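Local structure of LacI family transcription regulator (Bifidobacterium animalis subsp. lactis, 4O5A) at residues A[183-188]-A[338-343]; A[263-268]-A[295-300]. The protein probably regulates transcription as a dimeric LacI-family regulator, pairing a DNA-binding helix-turn-helix with a periplasmic-binding-protein-like core that would sense a small effector. One frame throughout, in Å; residues are numbered along the deposited sequence.

Interaction 1 of 2, residues A[183-188]-A[338-343]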
loop_
_atom_site.group_PDB
_atom_site.type_symbol
_atom_site.label_atom_id
_atom_site.label_comp_id
_atom_site.label_asym_id
_atom_site.label_seq_id
_atom_site.Cartn_x
_atom_site.Cartn_y
_atom_site.Cartn_z
ATOM N N ILE A 183 -15.559 13.774 15.706
ATOM C CA ILE A 183 -15.652 14.935 16.581
ATOM C C ILE A 183 -16.446 14.597 17.835
ATOM O O ILE A 183 -16.091 15.032 18.930
ATOM C CB ILE A 183 -16.267 16.143 15.844
ATOM C CG1 ILE A 183 -15.357 16.546 14.683
ATOM C CG2 ILE A 183 -16.486 17.315 16.789
ATOM C CD1 ILE A 183 -16.047 17.436 13.674
ATOM N N ARG A 184 -17.517 13.822 17.700
ATOM C CA ARG A 184 -18.286 13.456 18.890
ATOM C C ARG A 184 -17.451 12.616 19.864
ATOM O O ARG A 184 -17.614 12.734 21.067
ATOM C CB ARG A 184 -19.584 12.725 18.518
ATOM C CG ARG A 184 -20.627 13.608 17.852
ATOM C CD ARG A 184 -21.982 12.891 17.783
ATOM N NE ARG A 184 -21.897 11.720 16.907
ATOM C CZ ARG A 184 -22.023 11.769 15.584
ATOM N NH1 ARG A 184 -22.267 12.933 14.991
ATOM N NH2 ARG A 184 -21.912 10.659 14.853
ATOM N N HIS A 185 -16.566 11.771 19.331
ATOM C CA HIS A 185 -15.662 10.946 20.139
ATOM C C HIS A 185 -14.744 11.871 20.950
ATOM O O HIS A 185 -14.533 11.658 22.147
ATOM C CB HIS A 185 -14.849 10.022 19.217
ATOM C CG HIS A 185 -13.821 9.174 19.913
ATOM N ND1 HIS A 185 -14.155 8.126 20.748
ATOM C CD2 HIS A 185 -12.470 9.184 19.842
ATOM C CE1 HIS A 185 -13.048 7.549 21.186
ATOM N NE2 HIS A 185 -12.012 8.164 20.646
ATOM N N LEU A 186 -14.227 12.909 20.307
ATOM C CA LEU A 186 -13.376 13.870 21.004
ATOM C C LEU A 186 -14.176 14.683 22.017
ATOM O O LEU A 186 -13.693 14.951 23.116
ATOM C CB LEU A 186 -12.630 14.778 20.013
ATOM C CG LEU A 186 -11.677 14.034 19.060
ATOM C CD1 LEU A 186 -11.068 15.016 18.088
ATOM C CD2 LEU A 186 -10.576 13.323 19.843
ATOM N N ALA A 187 -15.412 15.045 21.669
ATOM C CA ALA A 187 -16.257 15.818 22.579
ATOM C C ALA A 187 -16.573 15.020 23.838
ATOM O O ALA A 187 -16.555 15.565 24.954
ATOM C CB ALA A 187 -17.547 16.233 21.887
ATOM N N LEU A 188 -16.851 13.730 23.664
ATOM C CA LEU A 188 -17.175 12.860 24.793
ATOM C C LEU A 188 -16.005 12.813 25.776
ATOM O O LEU A 188 -16.196 12.717 26.990
ATOM C CB LEU A 188 -17.461 11.452 24.275
ATOM C CG LEU A 188 -17.604 10.380 25.361
ATOM C CD1 LEU A 188 -18.711 10.738 26.318
ATOM C CD2 LEU A 188 -17.850 9.010 24.752
ATOM N N ALA A 338 -5.593 3.187 21.728
ATOM C CA ALA A 338 -5.005 3.829 22.892
ATOM C C ALA A 338 -4.699 5.310 22.720
ATOM O O ALA A 338 -4.488 6.012 23.713
ATOM C CB ALA A 338 -3.754 3.075 23.320
ATOM N N SER A 339 -4.689 5.802 21.483
ATOM C CA SER A 339 -4.254 7.183 21.232
ATOM C C SER A 339 -5.316 8.268 21.480
ATOM O O SER A 339 -5.031 9.451 21.287
ATOM C CB SER A 339 -3.694 7.329 19.805
ATOM O OG SER A 339 -4.763 7.298 18.862
ATOM N N THR A 340 -6.533 7.892 21.872
ATOM C CA THR A 340 -7.518 8.901 22.284
ATOM C C THR A 340 -7.920 8.637 23.715
ATOM O O THR A 340 -8.102 7.480 24.101
ATOM C CB THR A 340 -8.777 8.956 21.372
ATOM O OG1 THR A 340 -9.289 7.636 21.179
ATOM C CG2 THR A 340 -8.423 9.537 20.004
ATOM N N ALA A 341 -8.039 9.709 24.494
ATOM C CA ALA A 341 -8.362 9.613 25.917
ATOM C C ALA A 341 -8.892 10.960 26.395
ATOM O O ALA A 341 -8.898 11.917 25.625
ATOM C CB ALA A 341 -7.105 9.201 26.693
ATOM N N PRO A 342 -9.359 11.055 27.658
ATOM C CA PRO A 342 -9.861 12.370 28.080
ATOM C C PRO A 342 -8.860 13.513 27.931
ATOM O O PRO A 342 -7.641 13.302 28.030
ATOM C CB PRO A 342 -10.193 12.147 29.557
ATOM C CG PRO A 342 -10.666 10.717 29.590
ATOM C CD PRO A 342 -9.702 10.007 28.642
ATOM N N ALA A 343 -9.384 14.713 27.689
ATOM C CA ALA A 343 -8.544 15.877 27.444
ATOM C C ALA A 343 -7.773 16.281 28.694
ATOM O O ALA A 343 -8.303 16.237 29.806
ATOM C CB ALA A 343 -9.379 17.034 26.929
#

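Interaction 2 of 2, residues A[263-268]-A[295-300]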
loop_
_atom_site.group_PDB
_atom_site.type_symbol
_atom_site.label_atom_id
_atom_site.label_comp_id
_atom_site.label_asym_id
_atom_site.label_seq_id
_atom_site.Cartn_x
_atom_site.Cartn_y
_atom_site.Cartn_z
ATOM N N ALA A 263 3.617 10.061 12.052
ATOM C CA ALA A 263 4.684 11.069 12.079
ATOM C C ALA A 263 4.413 12.098 13.169
ATOM O O ALA A 263 5.327 12.536 13.879
ATOM C CB ALA A 263 4.804 11.750 10.705
ATOM N N GLY A 264 3.146 12.475 13.301
ATOM C CA GLY A 264 2.710 13.399 14.346
ATOM C C GLY A 264 2.840 12.832 15.742
ATOM O O GLY A 264 3.267 13.521 16.671
ATOM N N GLU A 265 2.492 11.564 15.906
ATOM C CA GLU A 265 2.688 10.913 17.206
ATOM C C GLU A 265 4.174 10.893 17.587
ATOM O O GLU A 265 4.535 11.126 18.739
ATOM C CB GLU A 265 2.133 9.490 17.166
ATOM C CG GLU A 265 2.139 8.758 18.488
ATOM C CD GLU A 265 1.687 7.318 18.311
ATOM O OE1 GLU A 265 2.401 6.569 17.611
ATOM O OE2 GLU A 265 0.624 6.938 18.848
ATOM N N SER A 266 5.037 10.615 16.617
ATOM C CA SER A 266 6.477 10.607 16.873
ATOM C C SER A 266 6.982 12.004 17.241
ATOM O O SER A 266 7.816 12.151 18.139
ATOM C CB SER A 266 7.245 10.035 15.674
ATOM O OG SER A 266 6.829 8.696 15.421
ATOM N N VAL A 267 6.467 13.027 16.564
ATOM C CA VAL A 267 6.802 14.413 16.913
ATOM C C VAL A 267 6.416 14.724 18.352
ATOM O O VAL A 267 7.206 15.302 19.097
ATOM C CB VAL A 267 6.114 15.440 15.959
ATOM C CG1 VAL A 267 6.069 16.841 16.600
ATOM C CG2 VAL A 267 6.861 15.501 14.630
ATOM N N ALA A 268 5.202 14.351 18.736
ATOM C CA ALA A 268 4.751 14.602 20.103
ATOM C C ALA A 268 5.678 13.910 21.109
ATOM O O ALA A 268 6.082 14.504 22.108
ATOM C CB ALA A 268 3.315 14.148 20.284
ATOM N N PRO A 295 1.491 4.938 21.185
ATOM C CA PRO A 295 0.541 3.829 21.312
ATOM C C PRO A 295 -0.256 3.616 20.025
ATOM O O PRO A 295 -0.225 4.461 19.116
ATOM C CB PRO A 295 -0.387 4.320 22.424
ATOM C CG PRO A 295 -0.427 5.810 22.214
ATOM C CD PRO A 295 0.993 6.156 21.857
ATOM N N PRO A 296 -0.960 2.488 19.939
ATOM C CA PRO A 296 -1.804 2.261 18.759
ATOM C C PRO A 296 -2.813 3.399 18.541
ATOM O O PRO A 296 -3.366 3.977 19.487
ATOM C CB PRO A 296 -2.509 0.948 19.088
ATOM C CG PRO A 296 -1.535 0.232 19.987
ATOM C CD PRO A 296 -0.949 1.332 20.847
ATOM N N ILE A 297 -3.039 3.715 17.269
ATOM C CA ILE A 297 -3.730 4.938 16.883
ATOM C C ILE A 297 -5.199 4.687 16.506
ATOM O O ILE A 297 -5.509 3.865 15.629
ATOM C CB ILE A 297 -2.981 5.633 15.722
ATOM C CG1 ILE A 297 -1.548 6.020 16.161
ATOM C CG2 ILE A 297 -3.737 6.872 15.244
ATOM C CD1 ILE A 297 -0.705 6.637 15.042
ATOM N N THR A 298 -6.082 5.420 17.180
ATOM C CA THR A 298 -7.523 5.400 16.923
ATOM C C THR A 298 -7.772 5.839 15.480
ATOM O O THR A 298 -7.188 6.821 15.014
ATOM C CB THR A 298 -8.216 6.366 17.873
ATOM O OG1 THR A 298 -8.162 5.827 19.200
ATOM C CG2 THR A 298 -9.665 6.583 17.464
ATOM N N ALA A 299 -8.623 5.114 14.752
ATOM C CA ALA A 299 -8.744 5.360 13.318
ATOM C C ALA A 299 -10.188 5.288 12.845
ATOM O O ALA A 299 -10.953 4.464 13.319
ATOM C CB ALA A 299 -7.945 4.349 12.549
ATOM N N LEU A 300 -10.510 6.135 11.877
ATOM C CA LEU A 300 -11.785 6.053 11.171
ATOM C C LEU A 300 -11.512 5.095 10.026
ATOM O O LEU A 300 -10.716 5.393 9.127
ATOM C CB LEU A 300 -12.175 7.448 10.674
ATOM C CG LEU A 300 -13.611 7.692 10.210
ATOM C CD1 LEU A 300 -13.901 6.897 8.955
ATOM C CD2 LEU A 300 -14.605 7.352 11.322
#

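Interaction 1 of 2, residues A[183-188]-A[338-343]
His185 reaches from the last turn of helix 175-188 and sets the NE2 edge of its imidazole against OG1 of Thr340 and the CB that carries it. The ring donates from NE2 to Thr340 OG1 at 2.8 Å, with an N-H...O angle of 174° and the oxygen only 3° out of the ring plane. With CG anti to the backbone N, chi1 177°, the imidazole stands out from the helix far enough to meet the loop, and NE2 also comes within 3.4 Å of Thr340 CB. Here the chain's C-terminal tail, having left strand 333-335, passes along a helix that flanks the mixed sheet of the C-terminal subdomain, a Rossmann-like half of the periplasmic-binding-protein fold. The threonine hydroxyl is buried and has a second hydrogen-bond partner in Thr298 OG1, which links the helix through Thr340 to strand 298-301. Phe189 packs edge-to-face with the imidazole. Beside this polar pair, Leu186 CD2 comes 4.4 Å from Thr340 CG2, a loose apolar touch, while both side chains rest on Ile282 of the sheet.

Interaction 2 of 2, residues A[263-268]-A[295-300]
Helix 258-271 and the chain entering strand 298-301 come no closer than 8.5 Å between CA atoms, those of Glu265 and Pro295, and the Glu265 side chain crosses the distance. A cis peptide bond precedes Pro295. Glu265 has CG anti to the backbone N, chi1 -174°, and the chain stays extended through chi2, carrying the carboxyl group up to the Pro295 backbone. Its OE2 lies 2.6 Å from Pro295 O, so close that the acid probably holds a proton, and 3.1 Å from Pro295 CD. The other oxygen, OE1, accepts a hydrogen bond from the backbone N of His294. In this Rossmann-like subdomain the helix packs against the mixed sheet, where Glu265 and Ile297 both touch Ile281 of strand 280-284, and the carboxyl group joins it to the turn between helix 288-292 and the next strand. Ile297 comes from the opposite direction, with CG1 3.6 Å from Glu265 OE2 and CD1 4.0 Å from Glu265 OE1, so that aliphatic carbon borders the acid. With the carboxyl group gone, as in an alanine here, His294 N would probably lose its acceptor and a gap would open beside Pro295 and Ile297. The same helix also meets the second subunit, where Ser266 OG hydrogen-bonds Ala292 O of that chain.

In the fold
Both contacts belong to the C-terminal subdomain, and their centres lie about 13 Å apart. Along the chain, 183-188 comes first, then 263-268 and 295-300, and 338-343 last, so interaction 2 falls wholly between the two halves of interaction 1. Their helices, 175-188 and 258-271, pack against the same mixed sheet, and the loop segments meet directly: Ser339 OG lies 2.8 Å from Thr298 N, a probable hydrogen bond. The C-terminal tail is thereby tied to strand 298-301, and through it the two contacts form one continuous region. Because helix 258-271 also touches the second subunit, this region extends from the chain's end to the dimer interface.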